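Local coordinates for protein malyl-CoA lyase/beta-methylmalyl-CoA lyase (Methylobacterium extorquens, PDB 5UGR) that belongs to the HpcH/HpaI aldolase/citrate lyase family and binds magnesium in a TIM-barrel fold assembled as a hexamer, at residues 42-47 with 76-81. Residues are numbered along the deposited sequence; the frame is centred on the assembly and turned at random.
Sequences DLEDAV and RINGLD. With MG (magnesium ion), chain B.
R76 and D42 run side by side at the ends of neighbouring parallel strands, where the guanidinium grips the carboxylate with two nitrogens. R76 NE donates to D42 OD1 and R76 NH2 to D42 OD2, each over 2.8 Å and nearly straight. The bend of the arginine at chi3 (61°) turns the guanidinium edge-on to the D42 carboxylate. Both carboxylate oxygens lie in the guanidinium plane, but the carboxylate itself is rotated 51° from it, which frees its other face for backbone donors: E44 N reaches OD1, closing an Asx turn, and A46 N reaches OD2. Four N-H groups thus hold D42 from two sides and fix its rotation. Over one face of the guanidinium stands E44 OE1, 3.3 Å from R76 NE; the oxygen sits well above the plane, so the pairing is electrostatic and not a hydrogen bond. CB of D45 packs over the same face, 3.6 Å from R76 NH2.

On the side away from the metal the packing is close and buried. L43 N bonds to R76 O at 3.0 Å, and CB of E44 presses to 3.3 Å from I77 O, a buried carbonyl with no polar partner. N78 ND2 comes from above the plane of the L43 carbonyl and donates to its oxygen in a bent bond; D88 also accepts from N78 ND2, and K52 donates to both N78 OD1 and L43 O.

Toward solvent, where D45 is partly exposed and A46 exposed, a water links R76 NH1 to D45 OD2. D45 OD2 binds magnesium at 2.1 Å; E44 stays second-shell, each carboxylate oxygen accepting from a metal-bound water. E140 and D167 complete the coordination, while R301 of a second subunit pairs with D45 OD1. Loops after strands 38-42 and 72-76 thus meet at the barrel's C-terminal mouth, where TIM-barrel active sites lie, D45 ligating magnesium with R76 and E44 behind it.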
loop_
_atom_site.group_PDB
_atom_site.type_symbol
_atom_site.label_atom_id
_atom_site.label_comp_id
_atom_site.label_asym_id
_atom_site.label_seq_id
_atom_site.Cartn_x
_atom_site.Cartn_y
_atom_site.Cartn_z
ATOM N N ASP A 42 -25.186 24.015 -12.010
ATOM C CA ASP A 42 -24.663 23.919 -10.660
ATOM C C ASP A 42 -25.772 23.775 -9.604
ATOM O O ASP A 42 -26.772 24.534 -9.588
ATOM C CB ASP A 42 -23.871 25.194 -10.395
ATOM C CG ASP A 42 -22.977 25.112 -9.156
ATOM O OD1 ASP A 42 -22.719 23.980 -8.658
ATOM O OD2 ASP A 42 -22.538 26.220 -8.708
ATOM N N LEU A 43 -25.578 22.818 -8.703
ATOM C CA LEU A 43 -26.415 22.658 -7.507
ATOM C C LEU A 43 -25.684 22.991 -6.243
ATOM O O LEU A 43 -26.275 22.987 -5.171
ATOM C CB LEU A 43 -26.892 21.186 -7.418
ATOM C CG LEU A 43 -27.678 20.705 -8.660
ATOM C CD1 LEU A 43 -27.274 19.328 -9.150
ATOM C CD2 LEU A 43 -29.112 20.722 -8.375
ATOM N N GLU A 44 -24.375 23.178 -6.382
ATOM C CA GLU A 44 -23.433 23.251 -5.254
ATOM C C GLU A 44 -23.081 24.707 -4.922
ATOM O O GLU A 44 -23.971 25.485 -4.534
ATOM C CB GLU A 44 -22.232 22.276 -5.510
ATOM C CG GLU A 44 -21.343 22.006 -4.273
ATOM C CD GLU A 44 -19.899 22.448 -4.354
ATOM O OE1 GLU A 44 -19.561 23.166 -5.336
ATOM O OE2 GLU A 44 -19.132 22.099 -3.389
ATOM N N ASP A 45 -21.817 25.106 -5.095
ATOM C CA ASP A 45 -21.317 26.361 -4.505
ATOM C C ASP A 45 -22.216 27.615 -4.816
ATOM O O ASP A 45 -22.441 28.467 -3.945
ATOM C CB ASP A 45 -19.912 26.694 -5.014
ATOM C CG ASP A 45 -18.776 25.996 -4.297
ATOM O OD1 ASP A 45 -18.927 25.665 -3.088
ATOM O OD2 ASP A 45 -17.687 25.782 -4.987
ATOM N N ALA A 46 -22.669 27.773 -6.067
ATOM C CA ALA A 46 -23.411 28.984 -6.427
ATOM C C ALA A 46 -24.834 29.014 -5.986
ATOM O O ALA A 46 -25.507 30.010 -6.221
ATOM C CB ALA A 46 -23.322 29.222 -7.949
ATOM N N VAL A 47 -25.328 27.945 -5.356
ATOM C CA VAL A 47 -26.740 27.873 -4.994
ATOM C C VAL A 47 -26.884 27.834 -3.477
ATOM O O VAL A 47 -26.324 26.961 -2.804
ATOM C CB VAL A 47 -27.422 26.656 -5.624
ATOM C CG1 VAL A 47 -28.899 26.595 -5.251
ATOM C CG2 VAL A 47 -27.275 26.606 -7.144
ATOM N N ARG A 76 -22.992 19.891 -11.501
ATOM C CA ARG A 76 -22.118 19.888 -10.318
ATOM C C ARG A 76 -23.041 19.582 -9.127
ATOM O O ARG A 76 -23.888 20.389 -8.734
ATOM C CB ARG A 76 -21.326 21.128 -10.097
ATOM C CG ARG A 76 -20.447 21.006 -8.828
ATOM C CD ARG A 76 -19.410 22.091 -8.666
ATOM N NE ARG A 76 -19.968 23.452 -8.558
ATOM C CZ ARG A 76 -19.230 24.555 -8.466
ATOM N NH1 ARG A 76 -17.901 24.451 -8.426
ATOM N NH2 ARG A 76 -19.762 25.782 -8.510
ATOM N N ILE A 77 -22.948 18.327 -8.664
ATOM C CA ILE A 77 -23.699 17.875 -7.511
ATOM C C ILE A 77 -23.185 18.465 -6.221
ATOM O O ILE A 77 -22.096 19.004 -6.171
ATOM C CB ILE A 77 -23.788 16.336 -7.411
ATOM C CG1 ILE A 77 -22.382 15.700 -7.253
ATOM C CG2 ILE A 77 -24.444 15.777 -8.659
ATOM C CD1 ILE A 77 -22.420 14.217 -7.076
ATOM N N ASN A 78 -24.017 18.374 -5.182
ATOM C CA ASN A 78 -23.585 18.810 -3.868
ATOM C C ASN A 78 -22.495 17.905 -3.296
ATOM O O ASN A 78 -22.268 16.764 -3.769
ATOM C CB ASN A 78 -24.800 18.958 -2.949
ATOM C CG ASN A 78 -25.476 20.283 -3.175
ATOM O OD1 ASN A 78 -24.991 21.351 -2.705
ATOM N ND2 ASN A 78 -26.550 20.267 -3.972
ATOM N N GLY A 79 -21.849 18.408 -2.266
ATOM C CA GLY A 79 -20.749 17.663 -1.632
ATOM C C GLY A 79 -21.208 16.380 -0.946
ATOM O O GLY A 79 -22.354 16.247 -0.494
ATOM N N LEU A 80 -20.329 15.389 -0.939
ATOM C CA LEU A 80 -20.633 14.092 -0.328
ATOM C C LEU A 80 -20.896 14.206 1.167
ATOM O O LEU A 80 -21.456 13.297 1.773
ATOM C CB LEU A 80 -19.520 13.055 -0.595
ATOM C CG LEU A 80 -19.610 12.320 -1.962
ATOM C CD1 LEU A 80 -19.319 13.293 -3.107
ATOM C CD2 LEU A 80 -18.606 11.164 -1.996
ATOM N N ASP A 81 -20.388 15.289 1.742
ATOM C CA ASP A 81 -20.565 15.623 3.154
ATOM C C ASP A 81 -21.893 16.302 3.456
ATOM O O ASP A 81 -22.112 16.684 4.627
ATOM C CB ASP A 81 -19.408 16.543 3.647
ATOM C CG ASP A 81 -19.284 17.832 2.837
ATOM O OD1 ASP A 81 -19.492 17.814 1.588
ATOM O OD2 ASP A 81 -18.990 18.899 3.414
HETATM MG MG MG B . -15.984 24.579 -4.721
HETATM O O HOH W 1 -16.919 23.750 -3.004
HETATM O O HOH W 2 -16.991 23.199 -5.866
HETATM O O HOH W 3 -17.214 27.223 -7.630
HETATM O O HOH W 4 -15.246 25.458 -6.446
#